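Local coordinates for protein calmodulin-binding transcription activator 1 (PDB 2CXK) that acts as a transcriptional activator that may interact with calmodulin, represented here by its immunoglobulin-like TIG (IPT) domain, at residues G22-I27 with V56-C61; S35-C40 with A74-I79; L41-S46 with P62-G67; V69-A74 with N82-E87. All coordinates share one frame; numbering follows the deposited sequence.

Contact 1 (G22-I27 with V56-C61); sequences GVKVLI and VLRCYC. With SO4 (sulfate ion), chain F.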
loop_
_atom_site.group_PDB
_atom_site.type_symbol
_atom_site.label_atom_id
_atom_site.label_comp_id
_atom_site.label_asym_id
_atom_site.label_seq_id
_atom_site.Cartn_x
_atom_site.Cartn_y
_atom_site.Cartn_z
ATOM N N GLY A 22 -12.554 -2.677 7.384
ATOM C CA GLY A 22 -11.634 -2.276 8.437
ATOM C C GLY A 22 -10.182 -2.626 8.152
ATOM O O GLY A 22 -9.411 -2.936 9.066
ATOM N N VAL A 23 -9.805 -2.589 6.879
ATOM C CA VAL A 23 -8.434 -2.878 6.481
ATOM C C VAL A 23 -7.812 -1.626 5.861
ATOM O O VAL A 23 -8.425 -0.983 5.013
ATOM C CB VAL A 23 -8.376 -4.010 5.425
ATOM C CG1 VAL A 23 -6.931 -4.322 5.081
ATOM C CG2 VAL A 23 -9.089 -5.240 5.938
ATOM N N LYS A 24 -6.600 -1.275 6.283
ATOM C CA LYS A 24 -5.937 -0.110 5.709
ATOM C C LYS A 24 -5.584 -0.377 4.246
ATOM O O LYS A 24 -5.087 -1.450 3.895
ATOM C CB LYS A 24 -4.642 0.217 6.463
ATOM C CG LYS A 24 -3.859 1.350 5.815
ATOM C CD LYS A 24 -2.582 1.636 6.564
ATOM C CE LYS A 24 -1.642 0.446 6.503
ATOM N NZ LYS A 24 -0.484 0.650 7.405
ATOM N N VAL A 25 -5.842 0.604 3.391
ATOM C CA VAL A 25 -5.515 0.479 1.981
ATOM C C VAL A 25 -4.719 1.717 1.583
ATOM O O VAL A 25 -5.096 2.842 1.928
ATOM C CB VAL A 25 -6.790 0.395 1.098
ATOM C CG1 VAL A 25 -6.401 0.258 -0.371
ATOM C CG2 VAL A 25 -7.645 -0.802 1.518
ATOM N N LEU A 26 -3.590 1.512 0.912
ATOM C CA LEU A 26 -2.791 2.636 0.434
ATOM C C LEU A 26 -3.094 2.717 -1.053
ATOM O O LEU A 26 -3.181 1.692 -1.725
ATOM C CB LEU A 26 -1.292 2.386 0.656
ATOM C CG LEU A 26 -0.846 2.372 2.118
ATOM C CD1 LEU A 26 0.666 2.240 2.201
ATOM C CD2 LEU A 26 -1.297 3.669 2.802
ATOM N N ILE A 27 -3.297 3.933 -1.558
ATOM C CA ILE A 27 -3.591 4.138 -2.973
ATOM C C ILE A 27 -2.674 5.240 -3.478
ATOM O O ILE A 27 -2.659 6.344 -2.938
ATOM C CB ILE A 27 -5.057 4.563 -3.188
ATOM C CG1 ILE A 27 -5.978 3.490 -2.611
ATOM C CG2 ILE A 27 -5.324 4.791 -4.674
ATOM C CD1 ILE A 27 -7.458 3.801 -2.732
ATOM N N VAL A 56 0.395 9.735 -2.108
ATOM C CA VAL A 56 -0.013 8.576 -1.319
ATOM C C VAL A 56 -1.199 8.834 -0.407
ATOM O O VAL A 56 -1.112 9.634 0.518
ATOM C CB VAL A 56 1.149 8.080 -0.447
ATOM C CG1 VAL A 56 0.707 6.882 0.394
ATOM C CG2 VAL A 56 2.335 7.725 -1.338
ATOM N N LEU A 57 -2.304 8.147 -0.673
ATOM C CA LEU A 57 -3.500 8.278 0.153
ATOM C C LEU A 57 -3.709 7.014 0.983
ATOM O O LEU A 57 -3.449 5.905 0.511
ATOM C CB LEU A 57 -4.737 8.491 -0.721
ATOM C CG LEU A 57 -4.865 9.899 -1.288
ATOM C CD1 LEU A 57 -5.990 9.965 -2.320
ATOM C CD2 LEU A 57 -5.118 10.838 -0.132
ATOM N N ARG A 58 -4.184 7.195 2.211
ATOM C CA ARG A 58 -4.470 6.077 3.105
ATOM C C ARG A 58 -5.921 6.148 3.562
ATOM O O ARG A 58 -6.419 7.210 3.917
ATOM C CB ARG A 58 -3.584 6.119 4.351
ATOM C CG ARG A 58 -3.936 5.034 5.394
ATOM C CD ARG A 58 -3.392 5.364 6.788
ATOM N NE ARG A 58 -4.010 6.562 7.354
ATOM C CZ ARG A 58 -3.517 7.258 8.375
ATOM N NH1 ARG A 58 -2.384 6.886 8.960
ATOM N NH2 ARG A 58 -4.159 8.333 8.816
ATOM N N CYS A 59 -6.595 5.008 3.566
ATOM C CA CYS A 59 -7.971 4.961 4.044
ATOM C C CYS A 59 -8.172 3.579 4.643
ATOM O O CYS A 59 -7.332 2.704 4.477
ATOM C CB CYS A 59 -8.963 5.195 2.897
ATOM S SG CYS A 59 -9.107 3.844 1.686
ATOM N N TYR A 60 -9.268 3.401 5.367
ATOM C CA TYR A 60 -9.601 2.109 5.956
ATOM C C TYR A 60 -10.892 1.718 5.242
ATOM O O TYR A 60 -11.907 2.408 5.349
ATOM C CB TYR A 60 -9.793 2.273 7.461
ATOM C CG TYR A 60 -8.571 2.898 8.112
ATOM C CD1 TYR A 60 -7.369 2.191 8.211
ATOM C CD2 TYR A 60 -8.600 4.210 8.585
ATOM C CE1 TYR A 60 -6.232 2.779 8.772
ATOM C CE2 TYR A 60 -7.473 4.804 9.142
ATOM C CZ TYR A 60 -6.295 4.081 9.237
ATOM O OH TYR A 60 -5.199 4.659 9.830
ATOM N N CYS A 61 -10.849 0.623 4.493
ATOM C CA CYS A 61 -12.014 0.233 3.714
ATOM C C CYS A 61 -13.235 -0.067 4.562
ATOM O O CYS A 61 -13.120 -0.450 5.722
ATOM C CB CYS A 61 -11.682 -0.950 2.799
ATOM S SG CYS A 61 -11.488 -2.544 3.604
HETATM S S SO4 F . -2.562 1.917 10.693
HETATM O O1 SO4 F . -1.483 1.897 9.623
HETATM O O2 SO4 F . -1.866 1.857 12.044
HETATM O O3 SO4 F . -3.153 3.209 10.620
HETATM O O4 SO4 F . -3.260 0.687 10.562
#
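The Tyr60 ring lies next to the start of the Lys24 side chain: its CD1 comes to 3.7 Å from Lys24 CA, an oblique approach, while a sulfate ion, probably from the crystallisation liquor, sits at the ring edge near its plane and takes a hydrogen bond from OH to O3 (2.6 Å). The other flat group, the guanidinium of Arg58, has the Tyr60 hydroxyl above one face, offset toward the rim. The aliphatic parts of Lys24 and Arg58 cross obliquely, CG to CG at 3.7 Å. Chi1 of 175° sets Lys24 CG anti to the backbone N for this contact; the chain bends at chi3, and NZ donates a hydrogen bond to sulfate O1 (2.7 Å), so Lys24 and Tyr60 grip the anion from two strands. NZ also forms a salt bridge with Asp11 of the second subunit, which would offset the like charge of nearby Arg58. Leu26 continues this face, its CD2 against Arg58 CB.

Behind these side chains, strands 24-27 and 56-60 are antiparallel neighbours in the immunoglobulin-like beta sandwich of the TIG domain. Val25 with Cys59 and Ile27 with Leu57 are hydrogen-bonded pairs, Lys24 with Tyr60 and Leu26 with Arg58 non-hydrogen-bonded ones. Val25, Ile27, Leu57 and Cys59 turn to the buried face, where Ile27 packs on Leu71 and Val73 of strand 67-75. Cys61 N donates to Val23 O (3.0 Å) and Gly22 N to Cys61 O (2.8 Å), the latter donor tilted 34° from the carbonyl plane. Val23 N adds a weak bond to Cys61 SG.

Contact 2 (S35-C40 with A74-I79); sequences SNNYSC and AFNNQI
Phe75 drives the edge of its ring into a face of Tyr38 in a T-shaped stack, the planes 65° apart and the centroids separated by 4.8 Å. Phe75 CD1 stands over the centre of the tyrosine ring. A phenylalanine CG anti to the backbone N (chi1 -172°) starts the side chain in this direction. Asn37 CB lies above one face of Phe75, near its rim, and Ser35 meets the far end of the ring, CB to Phe75 CZ at 3.7 Å.

Backbone bonds set this packing. Ser39 and Ala74 form an antiparallel hydrogen-bonded pair, with Tyr38 and Phe75 the adjoining non-hydrogen-bonded pair, and Asn76 N donates to Asn37 O at 2.9 Å. Further out, the type I' turn from Phe75 to Gln78 closes the hairpin between strands 67-75 and 78-79, while Ser35 OG donates to Asn37 OD1 (2.6 Å) from above the carbonyl plane. Behind Tyr38 stand Trp31 and Leu57, at this end of the TIG sandwich.

Two waters join Ser39 OG to the turn: one accepts from Asn77 N and donates to Asn37 O, the other accepts from Asn77 ND2. Asn37 O is thus gripped by a backbone amide and a water, and the buried serine hydroxyl is satisfied through solvent.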
loop_
_atom_site.group_PDB
_atom_site.type_symbol
_atom_site.label_atom_id
_atom_site.label_comp_id
_atom_site.label_asym_id
_atom_site.label_seq_id
_atom_site.Cartn_x
_atom_site.Cartn_y
_atom_site.Cartn_z
ATOM N N SER A 35 -5.282 20.365 1.082
ATOM C CA SER A 35 -6.546 20.318 1.803
ATOM C C SER A 35 -6.949 18.892 2.179
ATOM O O SER A 35 -6.818 17.966 1.382
ATOM C CB SER A 35 -7.654 20.967 0.971
ATOM O OG SER A 35 -8.837 21.098 1.735
ATOM N N ASN A 36 -7.451 18.745 3.399
ATOM C CA ASN A 36 -7.880 17.466 3.953
ATOM C C ASN A 36 -9.292 17.073 3.482
ATOM O O ASN A 36 -10.173 16.807 4.300
ATOM C CB ASN A 36 -7.854 17.578 5.480
ATOM C CG ASN A 36 -8.200 16.279 6.179
ATOM O OD1 ASN A 36 -8.451 16.267 7.385
ATOM N ND2 ASN A 36 -8.203 15.179 5.434
ATOM N N ASN A 37 -9.512 17.030 2.172
ATOM C CA ASN A 37 -10.837 16.683 1.660
ATOM C C ASN A 37 -10.853 15.497 0.707
ATOM O O ASN A 37 -11.746 15.380 -0.135
ATOM C CB ASN A 37 -11.471 17.894 0.977
ATOM C CG ASN A 37 -11.709 19.034 1.939
ATOM O OD1 ASN A 37 -11.221 20.143 1.732
ATOM N ND2 ASN A 37 -12.461 18.766 3.002
ATOM N N TYR A 38 -9.859 14.627 0.840
ATOM C CA TYR A 38 -9.778 13.433 0.010
ATOM C C TYR A 38 -10.650 12.342 0.614
ATOM O O TYR A 38 -10.850 12.294 1.822
ATOM C CB TYR A 38 -8.347 12.912 -0.037
ATOM C CG TYR A 38 -7.428 13.678 -0.948
ATOM C CD1 TYR A 38 -7.503 13.518 -2.331
ATOM C CD2 TYR A 38 -6.459 14.536 -0.428
ATOM C CE1 TYR A 38 -6.635 14.187 -3.177
ATOM C CE2 TYR A 38 -5.583 15.214 -1.269
ATOM C CZ TYR A 38 -5.679 15.031 -2.640
ATOM O OH TYR A 38 -4.806 15.679 -3.476
ATOM N N SER A 39 -11.168 11.469 -0.235
ATOM C CA SER A 39 -11.977 10.350 0.224
ATOM C C SER A 39 -11.821 9.237 -0.795
ATOM O O SER A 39 -11.336 9.462 -1.908
ATOM C CB SER A 39 -13.459 10.741 0.354
ATOM O OG SER A 39 -14.031 11.069 -0.900
ATOM N N CYS A 40 -12.205 8.029 -0.402
ATOM C CA CYS A 40 -12.140 6.887 -1.298
ATOM C C CYS A 40 -13.519 6.269 -1.308
ATOM O O CYS A 40 -14.165 6.149 -0.267
ATOM C CB CYS A 40 -11.106 5.862 -0.822
ATOM S SG CYS A 40 -9.401 6.454 -0.964
ATOM N N ALA A 74 -11.655 10.495 -4.584
ATOM C CA ALA A 74 -12.411 11.731 -4.772
ATOM C C ALA A 74 -11.819 12.854 -3.927
ATOM O O ALA A 74 -11.137 12.603 -2.932
ATOM C CB ALA A 74 -13.864 11.514 -4.384
ATOM N N PHE A 75 -12.083 14.091 -4.335
ATOM C CA PHE A 75 -11.626 15.276 -3.610
ATOM C C PHE A 75 -12.875 16.150 -3.550
ATOM O O PHE A 75 -13.456 16.463 -4.590
ATOM C CB PHE A 75 -10.520 16.009 -4.365
ATOM C CG PHE A 75 -9.892 17.123 -3.577
ATOM C CD1 PHE A 75 -9.008 16.844 -2.538
ATOM C CD2 PHE A 75 -10.212 18.453 -3.847
ATOM C CE1 PHE A 75 -8.449 17.873 -1.776
ATOM C CE2 PHE A 75 -9.660 19.490 -3.089
ATOM C CZ PHE A 75 -8.779 19.202 -2.054
ATOM N N ASN A 76 -13.282 16.528 -2.341
ATOM C CA ASN A 76 -14.502 17.317 -2.147
ATOM C C ASN A 76 -15.672 16.548 -2.762
ATOM O O ASN A 76 -16.594 17.124 -3.334
ATOM C CB ASN A 76 -14.363 18.701 -2.788
ATOM C CG ASN A 76 -13.542 19.653 -1.939
ATOM O OD1 ASN A 76 -12.881 20.551 -2.459
ATOM N ND2 ASN A 76 -13.592 19.473 -0.626
ATOM N N ASN A 77 -15.607 15.225 -2.606
ATOM C CA ASN A 77 -16.597 14.259 -3.097
ATOM C C ASN A 77 -16.703 14.189 -4.609
ATOM O O ASN A 77 -17.626 13.575 -5.140
ATOM C CB ASN A 77 -17.997 14.507 -2.514
ATOM C CG ASN A 77 -18.927 13.302 -2.700
ATOM O OD1 ASN A 77 -20.080 13.439 -3.125
ATOM N ND2 ASN A 77 -18.425 12.116 -2.377
ATOM N N GLN A 78 -15.766 14.823 -5.303
ATOM C CA GLN A 78 -15.757 14.769 -6.759
ATOM C C GLN A 78 -14.756 13.688 -7.178
ATOM O O GLN A 78 -13.591 13.736 -6.788
ATOM C CB GLN A 78 -15.318 16.113 -7.341
ATOM C CG GLN A 78 -15.219 16.124 -8.866
ATOM C CD GLN A 78 -14.494 17.351 -9.411
ATOM O OE1 GLN A 78 -14.267 17.465 -10.619
ATOM N NE2 GLN A 78 -14.129 18.274 -8.522
ATOM N N ILE A 79 -15.202 12.712 -7.962
ATOM C CA ILE A 79 -14.299 11.651 -8.415
ATOM C C ILE A 79 -13.162 12.258 -9.235
ATOM O O ILE A 79 -13.407 12.988 -10.201
ATOM C CB ILE A 79 -15.026 10.628 -9.302
ATOM C CG1 ILE A 79 -16.163 9.974 -8.522
ATOM C CG2 ILE A 79 -14.029 9.574 -9.803
ATOM C CD1 ILE A 79 -15.720 9.331 -7.240
HETATM O O HOH W 1 -13.785 13.787 -1.007
HETATM O O HOH W 2 -16.699 11.221 -0.447
#

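Contact 3 (L41-S46 with P62-G67); sequences LFDQIS and PAHDTG
Pro62 lies over a face of the Phe42 ring, where the tip of a beta hairpin in the immunoglobulin-like TIG domain meets the loop leading from strand 56-60 to strand 67-75. The hairpin joins strands 38-42 and 45-53 through a type I' turn from Phe42 to Ile45.

Packing is tight at the proline. Pro62 CD sits 3.8 Å from the Phe42 ring centroid and 29° off the normal, a CH-pi contact, and Phe42 CD1 is its nearest ring atom at 3.4 Å. Phe42 is buried, and Phe86 meets its ring edge-to-face from the strand at the C-terminal end of the domain. Ile45 slides past Pro62 in the opposite direction, CG2 to CB at 3.9 Å.

Toward solvent the contact thins. Ile45, an exposed residue, reaches the edge of the His64 ring with CD1 only at 4.0 Å from CD2, and the polar link between the segments is borne by one pair. His64 NE2 donates to Asp43 OD2 (2.7 Å), the carboxylate and ring planes standing 67° apart. At the other nitrogen, ND1 donates to Asp65 O at 2.8 Å, on a lone pair; together the two bonds fix the rotation of the imidazole, and the nearby carboxylate would favour a protonated ring. The aspartate oxygen is met on its anti side, 27° out of the carboxylate plane, yet lies nearly within the plane of the histidine ring.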
loop_
_atom_site.group_PDB
_atom_site.type_symbol
_atom_site.label_atom_id
_atom_site.label_comp_id
_atom_site.label_asym_id
_atom_site.label_seq_id
_atom_site.Cartn_x
_atom_site.Cartn_y
_atom_site.Cartn_z
ATOM N N LEU A 41 -13.973 5.887 -2.490
ATOM C CA LEU A 41 -15.293 5.293 -2.619
ATOM C C LEU A 41 -15.172 3.844 -3.046
ATOM O O LEU A 41 -14.575 3.547 -4.082
ATOM C CB LEU A 41 -16.119 6.054 -3.661
ATOM C CG LEU A 41 -16.133 7.586 -3.585
ATOM C CD1 LEU A 41 -17.096 8.132 -4.628
ATOM C CD2 LEU A 41 -16.550 8.040 -2.209
ATOM N N PHE A 42 -15.718 2.950 -2.228
ATOM C CA PHE A 42 -15.727 1.518 -2.516
ATOM C C PHE A 42 -17.184 1.215 -2.858
ATOM O O PHE A 42 -18.048 1.292 -1.988
ATOM C CB PHE A 42 -15.313 0.709 -1.285
ATOM C CG PHE A 42 -13.881 0.914 -0.867
ATOM C CD1 PHE A 42 -13.488 2.078 -0.223
ATOM C CD2 PHE A 42 -12.926 -0.076 -1.109
ATOM C CE1 PHE A 42 -12.158 2.260 0.181
ATOM C CE2 PHE A 42 -11.596 0.097 -0.710
ATOM C CZ PHE A 42 -11.218 1.272 -0.062
ATOM N N ASP A 43 -17.453 0.878 -4.118
ATOM C CA ASP A 43 -18.817 0.609 -4.562
ATOM C C ASP A 43 -19.694 1.777 -4.110
ATOM O O ASP A 43 -20.780 1.587 -3.563
ATOM C CB ASP A 43 -19.342 -0.709 -3.967
ATOM C CG ASP A 43 -20.660 -1.157 -4.606
ATOM O OD1 ASP A 43 -20.867 -0.846 -5.797
ATOM O OD2 ASP A 43 -21.478 -1.827 -3.936
ATOM N N GLN A 44 -19.195 2.990 -4.327
ATOM C CA GLN A 44 -19.902 4.208 -3.948
ATOM C C GLN A 44 -20.001 4.475 -2.445
ATOM O O GLN A 44 -20.568 5.490 -2.035
ATOM C CB GLN A 44 -21.305 4.224 -4.573
ATOM C CG GLN A 44 -21.274 4.118 -6.091
ATOM C CD GLN A 44 -20.350 5.148 -6.726
ATOM O OE1 GLN A 44 -19.663 4.863 -7.710
ATOM N NE2 GLN A 44 -20.336 6.355 -6.168
ATOM N N ILE A 45 -19.473 3.577 -1.616
ATOM C CA ILE A 45 -19.504 3.813 -0.170
ATOM C C ILE A 45 -18.259 4.626 0.157
ATOM O O ILE A 45 -17.136 4.169 -0.053
ATOM C CB ILE A 45 -19.449 2.518 0.652
ATOM C CG1 ILE A 45 -20.674 1.650 0.369
ATOM C CG2 ILE A 45 -19.388 2.868 2.141
ATOM C CD1 ILE A 45 -20.677 0.343 1.140
ATOM N N SER A 46 -18.459 5.825 0.688
ATOM C CA SER A 46 -17.343 6.710 0.996
ATOM C C SER A 46 -16.717 6.580 2.376
ATOM O O SER A 46 -17.411 6.394 3.374
ATOM C CB SER A 46 -17.784 8.164 0.812
ATOM O OG SER A 46 -16.714 9.057 1.070
ATOM N N PRO A 62 -14.430 0.149 3.995
ATOM C CA PRO A 62 -15.700 -0.095 4.687
ATOM C C PRO A 62 -16.102 -1.562 4.572
ATOM O O PRO A 62 -15.475 -2.329 3.839
ATOM C CB PRO A 62 -16.668 0.831 3.951
ATOM C CG PRO A 62 -16.169 0.738 2.540
ATOM C CD PRO A 62 -14.653 0.839 2.711
ATOM N N ALA A 63 -17.134 -1.956 5.312
ATOM C CA ALA A 63 -17.618 -3.330 5.246
ATOM C C ALA A 63 -18.399 -3.438 3.940
ATOM O O ALA A 63 -18.942 -2.443 3.460
ATOM C CB ALA A 63 -18.537 -3.624 6.434
ATOM N N HIS A 64 -18.460 -4.633 3.365
ATOM C CA HIS A 64 -19.189 -4.827 2.111
ATOM C C HIS A 64 -19.367 -6.315 1.838
ATOM O O HIS A 64 -18.572 -7.123 2.311
ATOM C CB HIS A 64 -18.418 -4.168 0.956
ATOM C CG HIS A 64 -19.211 -4.032 -0.309
ATOM N ND1 HIS A 64 -19.510 -5.105 -1.123
ATOM C CD2 HIS A 64 -19.785 -2.950 -0.889
ATOM C CE1 HIS A 64 -20.234 -4.690 -2.147
ATOM N NE2 HIS A 64 -20.416 -3.386 -2.028
ATOM N N ASP A 65 -20.413 -6.679 1.092
ATOM C CA ASP A 65 -20.641 -8.084 0.762
ATOM C C ASP A 65 -19.490 -8.574 -0.084
ATOM O O ASP A 65 -18.801 -7.782 -0.719
ATOM C CB ASP A 65 -21.904 -8.294 -0.075
ATOM C CG ASP A 65 -23.142 -7.786 0.594
ATOM O OD1 ASP A 65 -23.196 -7.817 1.838
ATOM O OD2 ASP A 65 -24.070 -7.372 -0.134
ATOM N N THR A 66 -19.301 -9.885 -0.109
ATOM C CA THR A 66 -18.246 -10.471 -0.911
ATOM C C THR A 66 -18.555 -10.130 -2.360
ATOM O O THR A 66 -19.720 -10.013 -2.745
ATOM C CB THR A 66 -18.207 -11.995 -0.749
ATOM O OG1 THR A 66 -19.500 -12.532 -1.043
ATOM C CG2 THR A 66 -17.819 -12.363 0.672
ATOM N N GLY A 67 -17.507 -9.949 -3.154
ATOM C CA GLY A 67 -17.684 -9.611 -4.553
ATOM C C GLY A 67 -16.701 -8.540 -4.976
ATOM O O GLY A 67 -15.978 -7.989 -4.149
#

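Contact 4 (V69-A74 with N82-E87); sequences VTLQVA and NSVVFE
Val69 with Phe86 and Leu71 with Val84 are the two hydrogen-bonded pairs of this antiparallel ladder, separated by the non-hydrogen-bonded pair of Thr70 and Val85. Three of the four bonds are fairly straight. The exception is Leu71 N to Val84 O, 2.9 Å long, whose N-H...O angle falls to 133°. The axes of the short strands make an angle of 123°, a marked twist, and the side chains of Thr70 and Val85 diverge.

Apolar contacts gather on the face bearing Val69, Leu71, Val84 and Phe86. Val69 and Phe86 lie side by side, CG2 to CB at 3.9 Å, and Leu71 and Val84 do likewise, CB to CG2 at 3.8 Å. Leu71 CG is anti to the backbone N (chi1 171°); beyond it, CD2 approaches Phe86 CD2 obliquely at 4.1 Å.

At the far end Ser83 OG touches the methylene Gln72 CG at 3.2 Å, a van der Waals contact between two polar residues. Gln72 NE2 has a weak hydrogen bond to Gln44 OE1 in the turn that follows the neighbouring strand 38-42.

With Phe86 packed on Val25, the apolar face forms part of the core between the layers of an immunoglobulin-like sandwich of the E-set type, to which TIG domains belong.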
loop_
_atom_site.group_PDB
_atom_site.type_symbol
_atom_site.label_atom_id
_atom_site.label_comp_id
_atom_site.label_asym_id
_atom_site.label_seq_id
_atom_site.Cartn_x
_atom_site.Cartn_y
_atom_site.Cartn_z
ATOM N N VAL A 69 -15.753 -4.827 -6.436
ATOM C CA VAL A 69 -16.345 -3.497 -6.400
ATOM C C VAL A 69 -15.393 -2.477 -6.990
ATOM O O VAL A 69 -14.212 -2.750 -7.178
ATOM C CB VAL A 69 -16.683 -3.057 -4.954
ATOM C CG1 VAL A 69 -17.642 -4.044 -4.317
ATOM C CG2 VAL A 69 -15.405 -2.950 -4.126
ATOM N N THR A 70 -15.917 -1.296 -7.281
ATOM C CA THR A 70 -15.111 -0.209 -7.816
ATOM C C THR A 70 -14.447 0.520 -6.656
ATOM O O THR A 70 -15.033 0.644 -5.580
ATOM C CB THR A 70 -15.983 0.818 -8.547
ATOM O OG1 THR A 70 -17.070 1.190 -7.690
ATOM C CG2 THR A 70 -16.526 0.253 -9.844
ATOM N N LEU A 71 -13.218 0.983 -6.876
ATOM C CA LEU A 71 -12.488 1.756 -5.878
ATOM C C LEU A 71 -12.082 3.029 -6.612
ATOM O O LEU A 71 -11.399 2.969 -7.637
ATOM C CB LEU A 71 -11.245 0.998 -5.384
ATOM C CG LEU A 71 -10.293 1.802 -4.484
ATOM C CD1 LEU A 71 -11.068 2.448 -3.328
ATOM C CD2 LEU A 71 -9.199 0.875 -3.947
ATOM N N GLN A 72 -12.527 4.176 -6.106
ATOM C CA GLN A 72 -12.214 5.461 -6.733
ATOM C C GLN A 72 -11.727 6.475 -5.703
ATOM O O GLN A 72 -12.066 6.381 -4.523
ATOM C CB GLN A 72 -13.464 6.032 -7.409
ATOM C CG GLN A 72 -14.142 5.110 -8.410
ATOM C CD GLN A 72 -15.512 5.627 -8.811
ATOM O OE1 GLN A 72 -15.666 6.302 -9.832
ATOM N NE2 GLN A 72 -16.512 5.325 -7.995
ATOM N N VAL A 73 -10.932 7.440 -6.154
ATOM C CA VAL A 73 -10.435 8.502 -5.283
ATOM C C VAL A 73 -11.224 9.775 -5.613
ATOM O O VAL A 73 -11.445 10.082 -6.784
ATOM C CB VAL A 73 -8.938 8.780 -5.518
ATOM C CG1 VAL A 73 -8.490 9.965 -4.685
ATOM C CG2 VAL A 73 -8.125 7.556 -5.161
ATOM N N ALA A 74 -11.655 10.495 -4.584
ATOM C CA ALA A 74 -12.411 11.731 -4.772
ATOM C C ALA A 74 -11.819 12.854 -3.927
ATOM O O ALA A 74 -11.137 12.603 -2.932
ATOM C CB ALA A 74 -13.864 11.514 -4.384
ATOM N N ASN A 82 -9.536 7.109 -12.001
ATOM C CA ASN A 82 -10.195 6.037 -12.728
ATOM C C ASN A 82 -10.684 5.078 -11.635
ATOM O O ASN A 82 -10.390 5.286 -10.457
ATOM C CB ASN A 82 -9.183 5.317 -13.629
ATOM C CG ASN A 82 -7.984 4.776 -12.845
ATOM O OD1 ASN A 82 -7.335 5.507 -12.101
ATOM N ND2 ASN A 82 -7.686 3.496 -13.023
ATOM N N SER A 83 -11.435 4.050 -12.015
ATOM C CA SER A 83 -11.915 3.062 -11.046
ATOM C C SER A 83 -11.015 1.839 -11.176
ATOM O O SER A 83 -10.648 1.465 -12.288
ATOM C CB SER A 83 -13.347 2.623 -11.360
ATOM O OG SER A 83 -14.252 3.711 -11.316
ATOM N N VAL A 84 -10.642 1.235 -10.050
ATOM C CA VAL A 84 -9.832 0.019 -10.078
ATOM C C VAL A 84 -10.595 -1.026 -9.288
ATOM O O VAL A 84 -11.397 -0.696 -8.414
ATOM C CB VAL A 84 -8.422 0.215 -9.452
ATOM C CG1 VAL A 84 -7.621 1.201 -10.291
ATOM C CG2 VAL A 84 -8.536 0.704 -8.011
ATOM N N VAL A 85 -10.355 -2.292 -9.589
ATOM C CA VAL A 85 -11.056 -3.354 -8.894
ATOM C C VAL A 85 -10.571 -3.591 -7.464
ATOM O O VAL A 85 -9.369 -3.586 -7.191
ATOM C CB VAL A 85 -10.934 -4.677 -9.681
ATOM C CG1 VAL A 85 -9.476 -5.104 -9.738
ATOM C CG2 VAL A 85 -11.786 -5.758 -9.039
ATOM N N PHE A 86 -11.515 -3.775 -6.546
ATOM C CA PHE A 86 -11.176 -4.082 -5.157
ATOM C C PHE A 86 -12.064 -5.267 -4.827
ATOM O O PHE A 86 -13.252 -5.263 -5.139
ATOM C CB PHE A 86 -11.474 -2.912 -4.219
ATOM C CG PHE A 86 -10.955 -3.113 -2.814
ATOM C CD1 PHE A 86 -11.809 -3.523 -1.791
ATOM C CD2 PHE A 86 -9.607 -2.916 -2.521
ATOM C CE1 PHE A 86 -11.325 -3.735 -0.491
ATOM C CE2 PHE A 86 -9.110 -3.125 -1.228
ATOM C CZ PHE A 86 -9.974 -3.534 -0.213
ATOM N N GLU A 87 -11.498 -6.278 -4.189
ATOM C CA GLU A 87 -12.274 -7.465 -3.892
ATOM C C GLU A 87 -12.534 -7.780 -2.435
ATOM O O GLU A 87 -11.630 -7.753 -1.607
ATOM C CB GLU A 87 -11.616 -8.684 -4.548
ATOM C CG GLU A 87 -12.208 -10.017 -4.099
ATOM C CD GLU A 87 -11.721 -11.195 -4.924
ATOM O OE1 GLU A 87 -10.569 -11.149 -5.404
ATOM O OE2 GLU A 87 -12.491 -12.176 -5.075
#

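From the N terminus, the chain enters contact 1 through strand 24-28; the loop is closed when strand 56-60 returns to pair with it. Inside that span begins contact 2, where strand 38-42 pairs with strand 67-75; its segments alternate with those of contact 1, so the two cross. Contact 3 also crosses contact 1 but is nested inside the loop closed by contact 2, joining the hairpin tip to residues 62-67. Contact 4 follows contacts 1 and 3 in series, crosses contact 2 and shares Ala74 with it. Strand 67-75 thus lies between strands 38-42 and 84-88, and the strands of contacts 1 and 4 face each other across the core.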